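Long-range contacts in succinylglutamate desuccinylase/aspartoacylase (Shewanella frigidimarina, PDB 3LWU), which binds zinc and probably acts as a metal-dependent hydrolase of the succinylglutamate desuccinylase/aspartoacylase family: residues G64-G69 / D190-P195; A229-T234 / A258-L263; K22-S27 / S45-E50. All blocks are in the same frame, centred on the assembly; numbering follows the deposited sequence.

Along the chain, contact 3 (22-27 with 45-50) closes first, then contact 1 (64-69 with 190-195), then contact 2 (229-234 with 258-263). Contacts 1 and 2 lie deep in the catalytic domain with centres about 12 Å apart, and they meet directly because strands 187-194 and 257-263 are parallel neighbours. Contact 1 supplies two of the three protein zinc ligands, while contact 2 packs helix 230-247 on the strand beside them. Contact 3 belongs to a hairpin at the surface, its centre about 24 Å from that of contact 1. Helix 68-80, which contact 1 enters, also packs on Phe46 of contact 3, so one helix spans from metal site to hairpin.

Contact 1. Residues G64-G69 / D190-P195; sequences GAEVQG and DLHTGP. With ZN (zinc ion), chain C.
Glu66 and His192 meet at the zinc site of the M14 metallopeptidase-like fold: an HxxE motif, His63 and Glu66, lies on the loop ahead of helix 68-80, and strand 187-194 brings the second histidine. Glu66 grips the metal unevenly with both oxygens, OE1 at 2.1 Å and OE2 at 2.6 Å from the zinc ion. His192 ND1 binds the same ion at 2.1 Å, and His63 completes the protein ligands. Carboxylate and imidazole planes stand 60° apart, with OE1 at the ring's edge near its plane; metal sharing brings OE1 close to ND1. Thr193 N also donates to Glu66 OE1, at 3.1 Å and from above the carboxylate, 58° out of its plane, so zinc and a backbone N-H together fix that oxygen. CG of Glu66 lies beside its own backbone N (chi1 -62°), and the extended chain beyond it carries the carboxylate past Thr193, whose OG1 rests 3.2 Å from Glu66 CG while donating to Gly194 O. In the second shell, a weak hydrogen bond of 2.8 Å from His192 NE2 to Asp190 OD2 helps set the ring's rotation; Gln59 in turn holds OD1 of Asp190. An unidentified molecule, probably from the crystallisation liquor, hydrogen-bonds to Thr193 O, consistent with a pocket beside the metal. Farther from the zinc, a water ties the two backbones together: it donates to Glu66 O and to Leu191 O, at 2.7 Å each, and accepts a weak bond from Gly69 N.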
# COMPACT_ATOMS: atom_id res chain seq x y z
N GLY A 64 3.31 -14.09 -3.29
CA GLY A 64 3.20 -14.29 -1.85
C GLY A 64 1.82 -14.60 -1.30
O GLY A 64 1.72 -15.14 -0.20
N ALA A 65 0.77 -14.25 -2.04
CA ALA A 65 -0.60 -14.56 -1.66
C ALA A 65 -0.97 -15.99 -1.98
O ALA A 65 -1.98 -16.52 -1.50
CB ALA A 65 -1.61 -13.60 -2.42
N GLU A 66 -0.17 -16.62 -2.82
CA GLU A 66 -0.49 -17.92 -3.37
C GLU A 66 0.07 -19.01 -2.47
O GLU A 66 1.05 -19.68 -2.82
CB GLU A 66 0.03 -17.98 -4.80
CG GLU A 66 -0.64 -16.94 -5.69
CD GLU A 66 -0.15 -16.89 -7.13
OE1 GLU A 66 0.60 -17.80 -7.52
OE2 GLU A 66 -0.46 -15.88 -7.86
N VAL A 67 -0.56 -19.15 -1.29
CA VAL A 67 -0.02 -19.95 -0.21
C VAL A 67 -0.34 -21.44 -0.28
O VAL A 67 0.35 -22.22 0.39
CB VAL A 67 -0.36 -19.38 1.22
CG1 VAL A 67 0.34 -18.01 1.44
CG2 VAL A 67 -1.89 -19.29 1.45
N GLN A 68 -1.32 -21.86 -1.12
CA GLN A 68 -1.77 -23.29 -1.11
C GLN A 68 -0.65 -24.26 -1.47
O GLN A 68 -0.62 -25.38 -0.96
CB GLN A 68 -3.01 -23.50 -2.00
CG GLN A 68 -3.55 -24.94 -2.18
CD GLN A 68 -4.19 -25.56 -0.95
OE1 GLN A 68 -3.96 -25.14 0.22
NE2 GLN A 68 -4.99 -26.59 -1.19
N GLY A 69 0.28 -23.82 -2.32
CA GLY A 69 1.45 -24.65 -2.67
C GLY A 69 2.27 -25.16 -1.49
O GLY A 69 2.90 -26.22 -1.58
N ASP A 190 6.55 -25.54 -10.63
CA ASP A 190 6.36 -24.24 -9.97
C ASP A 190 4.91 -24.17 -9.56
O ASP A 190 4.04 -24.16 -10.41
CB ASP A 190 6.70 -23.11 -10.95
CG ASP A 190 6.83 -21.76 -10.28
OD1 ASP A 190 6.83 -21.67 -9.04
OD2 ASP A 190 6.94 -20.74 -11.04
N LEU A 191 4.66 -24.16 -8.26
CA LEU A 191 3.32 -24.19 -7.71
C LEU A 191 2.78 -22.81 -7.36
O LEU A 191 3.32 -22.11 -6.50
CB LEU A 191 3.31 -25.04 -6.45
CG LEU A 191 3.87 -26.46 -6.49
CD1 LEU A 191 3.56 -27.16 -5.23
CD2 LEU A 191 3.34 -27.29 -7.70
N HIS A 192 1.70 -22.46 -8.04
CA HIS A 192 1.03 -21.19 -7.93
C HIS A 192 -0.46 -21.40 -7.59
O HIS A 192 -0.92 -22.51 -7.45
CB HIS A 192 1.13 -20.45 -9.26
CG HIS A 192 2.49 -19.89 -9.55
ND1 HIS A 192 2.74 -18.53 -9.57
CD2 HIS A 192 3.66 -20.49 -9.89
CE1 HIS A 192 3.99 -18.32 -9.93
NE2 HIS A 192 4.59 -19.49 -10.10
N THR A 193 -1.18 -20.30 -7.36
CA THR A 193 -2.65 -20.32 -7.35
C THR A 193 -3.13 -19.16 -8.21
O THR A 193 -2.39 -18.23 -8.48
CB THR A 193 -3.27 -20.14 -5.93
OG1 THR A 193 -3.29 -18.74 -5.61
CG2 THR A 193 -2.52 -20.94 -4.84
N GLY A 194 -4.39 -19.20 -8.60
CA GLY A 194 -5.03 -18.06 -9.22
C GLY A 194 -5.64 -17.23 -8.13
O GLY A 194 -5.37 -17.46 -6.96
N PRO A 195 -6.45 -16.24 -8.49
CA PRO A 195 -7.10 -15.40 -7.46
C PRO A 195 -8.32 -16.08 -6.86
O PRO A 195 -8.16 -16.75 -5.86
CB PRO A 195 -7.38 -14.08 -8.20
CG PRO A 195 -7.44 -14.47 -9.61
CD PRO A 195 -6.47 -15.60 -9.81
ZN ZN C . 1.36 -17.03 -9.27
O HOH W 1 1.85 -21.87 -4.25

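Contact 2. Residues A229-T234 / A258-L263; sequences AMDEAT and AFTLEL
The first turn of helix 230-247 runs antiparallel to strand 258-263, their short axes 178° apart in direction and 7.4 Å apart at closest approach, with Asp231 CA and Ala258 CA separated by 5.2 Å. Two small patches join them. In the apolar one, Thr234 CG2 presses on Ala258 CB at 3.6 Å; this methyl can turn to the strand because the hydroxyl of Thr234 faces back into its own helix. There OG1 donates to Met230 O at 3.1 Å, and Thr234 N reaches the same oxygen from the opposite face of its plane. In the polar patch, Asp231 and Thr260 cross at about a right angle, Asp231 OD2 standing 3.1 Å from Thr260 OG1. CG of Asp231 is tucked between its backbone N and carbonyl carbon (chi1 57°), which lets OD1 accept a weak bond from Glu232 N. A water bridges the two segments, taking the N-H of Asp231 at 3.1 Å and hydrogen-bonding to Thr260 OG1 at 2.7 Å. The start of the helix is secured separately: Glu232 OE1 accepts from Ala229 N, the N-cap residue, and from Gly227 N. Thr260 also touches the zinc ligand His192 on the adjoining strand. Helix 230-247 lying on strand 257-263 is the helix-on-sheet layering of the alpha/beta zinc-carboxypeptidase fold, here close to the metal site.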
# COMPACT_ATOMS: atom_id res chain seq x y z
N ALA A 229 9.02 -16.08 -16.98
CA ALA A 229 8.49 -17.01 -15.94
C ALA A 229 9.40 -18.22 -15.71
O ALA A 229 10.13 -18.63 -16.61
CB ALA A 229 7.08 -17.48 -16.28
N MSE A 230 9.30 -18.82 -14.52
CA MSE A 230 10.14 -19.97 -14.10
C MSE A 230 10.03 -21.14 -15.06
O MSE A 230 11.06 -21.73 -15.44
CB MSE A 230 9.81 -20.46 -12.67
CG MSE A 230 10.40 -21.86 -12.31
SE MSE A 230 12.37 -21.78 -12.28
CE MSE A 230 12.57 -21.48 -10.32
N ASP A 231 8.81 -21.48 -15.47
CA ASP A 231 8.65 -22.62 -16.37
C ASP A 231 9.41 -22.38 -17.67
O ASP A 231 10.24 -23.18 -18.04
CB ASP A 231 7.18 -23.06 -16.55
CG ASP A 231 6.24 -21.95 -17.07
OD1 ASP A 231 6.56 -20.72 -17.07
OD2 ASP A 231 5.13 -22.35 -17.46
N GLU A 232 9.21 -21.22 -18.30
CA GLU A 232 9.90 -20.84 -19.56
C GLU A 232 11.42 -20.71 -19.41
O GLU A 232 12.17 -21.14 -20.30
CB GLU A 232 9.37 -19.49 -20.05
CG GLU A 232 7.86 -19.49 -20.29
CD GLU A 232 7.14 -18.14 -20.03
OE1 GLU A 232 7.75 -17.16 -19.54
OE2 GLU A 232 5.93 -18.11 -20.33
N ALA A 233 11.87 -20.13 -18.31
CA ALA A 233 13.32 -20.02 -18.04
C ALA A 233 14.00 -21.40 -17.99
O ALA A 233 15.16 -21.56 -18.37
CB ALA A 233 13.55 -19.26 -16.75
N THR A 234 13.25 -22.37 -17.51
CA THR A 234 13.68 -23.74 -17.31
C THR A 234 13.65 -24.56 -18.61
O THR A 234 14.63 -25.23 -18.90
CB THR A 234 12.77 -24.39 -16.26
OG1 THR A 234 13.16 -23.91 -14.98
CG2 THR A 234 12.90 -25.83 -16.24
N ALA A 258 9.01 -28.89 -17.59
CA ALA A 258 8.64 -27.85 -16.61
C ALA A 258 7.15 -27.53 -16.71
O ALA A 258 6.60 -27.48 -17.82
CB ALA A 258 9.46 -26.61 -16.80
N PHE A 259 6.50 -27.38 -15.56
CA PHE A 259 5.06 -27.09 -15.48
C PHE A 259 4.79 -26.06 -14.40
O PHE A 259 5.46 -26.07 -13.37
CB PHE A 259 4.26 -28.35 -15.08
CG PHE A 259 4.63 -29.56 -15.84
CD1 PHE A 259 3.99 -29.87 -17.03
CD2 PHE A 259 5.60 -30.41 -15.37
CE1 PHE A 259 4.34 -30.97 -17.74
CE2 PHE A 259 5.95 -31.50 -16.09
CZ PHE A 259 5.32 -31.80 -17.27
N THR A 260 3.81 -25.18 -14.64
CA THR A 260 3.29 -24.27 -13.59
C THR A 260 1.89 -24.78 -13.24
O THR A 260 0.99 -24.85 -14.11
CB THR A 260 3.23 -22.81 -14.08
OG1 THR A 260 4.56 -22.37 -14.44
CG2 THR A 260 2.61 -21.82 -13.06
N LEU A 261 1.72 -25.19 -11.99
CA LEU A 261 0.43 -25.63 -11.49
C LEU A 261 -0.29 -24.46 -10.81
O LEU A 261 0.31 -23.71 -10.07
CB LEU A 261 0.61 -26.76 -10.48
CG LEU A 261 0.93 -28.14 -11.06
CD1 LEU A 261 2.20 -28.10 -11.87
CD2 LEU A 261 1.01 -29.16 -9.90
N GLU A 262 -1.57 -24.30 -11.11
CA GLU A 262 -2.38 -23.25 -10.49
C GLU A 262 -3.43 -23.93 -9.61
O GLU A 262 -4.45 -24.40 -10.08
CB GLU A 262 -3.02 -22.38 -11.58
CG GLU A 262 -2.03 -21.83 -12.60
CD GLU A 262 -1.22 -20.66 -12.06
OE1 GLU A 262 -1.68 -19.96 -11.11
OE2 GLU A 262 -0.14 -20.42 -12.65
N LEU A 263 -3.15 -23.97 -8.31
CA LEU A 263 -3.88 -24.79 -7.36
C LEU A 263 -5.05 -24.02 -6.69
O LEU A 263 -5.04 -23.74 -5.49
CB LEU A 263 -2.89 -25.32 -6.34
CG LEU A 263 -1.71 -26.13 -6.97
CD1 LEU A 263 -0.55 -26.19 -5.99
CD2 LEU A 263 -2.12 -27.48 -7.46
O HOH W 2 6.41 -20.47 -13.84

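Contact 3. Residues K22-S27 / S45-E50; sequences KAIQSS and SFMGSE
Ser45 O draws in two groups from residues 22-27: the N-H of Ile24 at 3.0 Å, and the CA-H of Ala23, whose CA lies 3.4 Å from that oxygen. Ser45 N returns a bond to Ile24 O at 2.9 Å, making Ile24 and Ser45 an antiparallel hydrogen-bonded pair. It lies at the open end of a beta hairpin, strands 24-32 and 38-46, where the first strand begins and the second ends. Next to the pair, Ala23 CB sits over one face of the Phe46 ring in a CH-pi contact, 4.1 Å from the centroid and displaced toward the CE1-CZ rim; CG of Phe46 lies beside its own backbone N (chi1 -73°), which brings the ring to that methyl. The side chains of Lys22 and Phe46 cross at about a right angle, Lys22 CB lying oblique to the ring, 3.9 Å from Phe46 CD2, before the bent lysine chain takes NZ to Tyr83 O and Leu80 O. Phe46 also packs on Met77 and Leu80 of helix 68-80; a serine in its place would probably leave Ala23 CB without its aromatic partner and open a gap between hairpin and helix. Ile24 points to the other face of the hairpin, its CG1 4.2 Å from CE of selenomethionine Met47.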
# COMPACT_ATOMS: atom_id res chain seq x y z
N LYS A 22 12.82 -38.54 6.27
CA LYS A 22 13.93 -38.86 5.35
C LYS A 22 14.58 -37.59 4.78
O LYS A 22 15.69 -37.64 4.31
CB LYS A 22 13.46 -39.70 4.14
CG LYS A 22 12.95 -41.04 4.49
CD LYS A 22 12.81 -41.98 3.29
CE LYS A 22 11.74 -41.56 2.32
NZ LYS A 22 11.11 -42.76 1.68
N ALA A 23 13.85 -36.48 4.83
CA ALA A 23 14.32 -35.22 4.24
C ALA A 23 15.54 -34.64 4.97
O ALA A 23 15.57 -34.62 6.20
CB ALA A 23 13.18 -34.19 4.25
N ILE A 24 16.54 -34.20 4.21
CA ILE A 24 17.60 -33.36 4.74
C ILE A 24 17.16 -31.89 4.54
O ILE A 24 16.82 -31.50 3.41
CB ILE A 24 18.93 -33.56 3.99
CG1 ILE A 24 19.38 -35.05 3.98
CG2 ILE A 24 20.00 -32.63 4.55
CD1 ILE A 24 19.03 -35.85 5.24
N GLN A 25 17.15 -31.11 5.63
CA GLN A 25 16.71 -29.70 5.62
C GLN A 25 17.89 -28.74 5.54
O GLN A 25 18.82 -28.88 6.29
CB GLN A 25 15.90 -29.37 6.87
CG GLN A 25 15.38 -27.92 6.90
CD GLN A 25 14.25 -27.69 7.90
OE1 GLN A 25 13.84 -28.61 8.60
NE2 GLN A 25 13.71 -26.48 7.94
N SER A 26 17.87 -27.78 4.61
CA SER A 26 18.88 -26.73 4.59
C SER A 26 18.18 -25.41 4.31
O SER A 26 16.94 -25.33 4.37
CB SER A 26 19.96 -27.01 3.54
OG SER A 26 19.36 -27.23 2.28
N SER A 27 18.96 -24.36 4.03
CA SER A 27 18.35 -23.10 3.66
C SER A 27 19.22 -22.29 2.71
O SER A 27 20.41 -22.50 2.65
CB SER A 27 17.93 -22.32 4.91
OG SER A 27 19.01 -21.67 5.51
N SER A 45 15.33 -31.91 0.94
CA SER A 45 15.81 -32.79 -0.09
C SER A 45 15.58 -34.26 0.27
O SER A 45 16.01 -34.70 1.32
CB SER A 45 17.30 -32.51 -0.33
OG SER A 45 17.83 -33.48 -1.21
N PHE A 46 14.86 -34.99 -0.59
CA PHE A 46 14.76 -36.44 -0.47
C PHE A 46 15.74 -37.04 -1.46
O PHE A 46 15.56 -36.95 -2.67
CB PHE A 46 13.33 -36.94 -0.78
CG PHE A 46 12.29 -36.63 0.30
CD1 PHE A 46 11.70 -35.41 0.39
CD2 PHE A 46 11.91 -37.59 1.21
CE1 PHE A 46 10.78 -35.14 1.39
CE2 PHE A 46 10.99 -37.35 2.18
CZ PHE A 46 10.42 -36.12 2.28
N MSE A 47 16.81 -37.62 -0.95
CA MSE A 47 17.87 -38.17 -1.81
C MSE A 47 17.36 -39.34 -2.58
O MSE A 47 16.76 -40.20 -1.98
CB MSE A 47 18.97 -38.79 -0.98
CG MSE A 47 20.09 -37.90 -0.63
SE MSE A 47 21.35 -39.14 0.24
CE MSE A 47 21.65 -37.80 1.67
N GLY A 48 17.65 -39.41 -3.86
CA GLY A 48 17.32 -40.59 -4.63
C GLY A 48 18.33 -41.70 -4.39
O GLY A 48 19.48 -41.43 -4.18
N SER A 49 17.87 -42.95 -4.39
CA SER A 49 18.72 -44.15 -4.21
C SER A 49 19.35 -44.66 -5.50
O SER A 49 20.22 -45.50 -5.44
CB SER A 49 17.91 -45.29 -3.53
OG SER A 49 16.68 -45.55 -4.20
N GLU A 50 18.90 -44.16 -6.65
CA GLU A 50 19.43 -44.54 -7.98
C GLU A 50 19.99 -43.31 -8.69
O GLU A 50 19.24 -42.40 -9.02
CB GLU A 50 18.32 -45.02 -8.91
CG GLU A 50 17.90 -46.46 -8.85
CD GLU A 50 16.78 -46.76 -9.88
OE1 GLU A 50 16.48 -45.90 -10.75
OE2 GLU A 50 16.19 -47.87 -9.81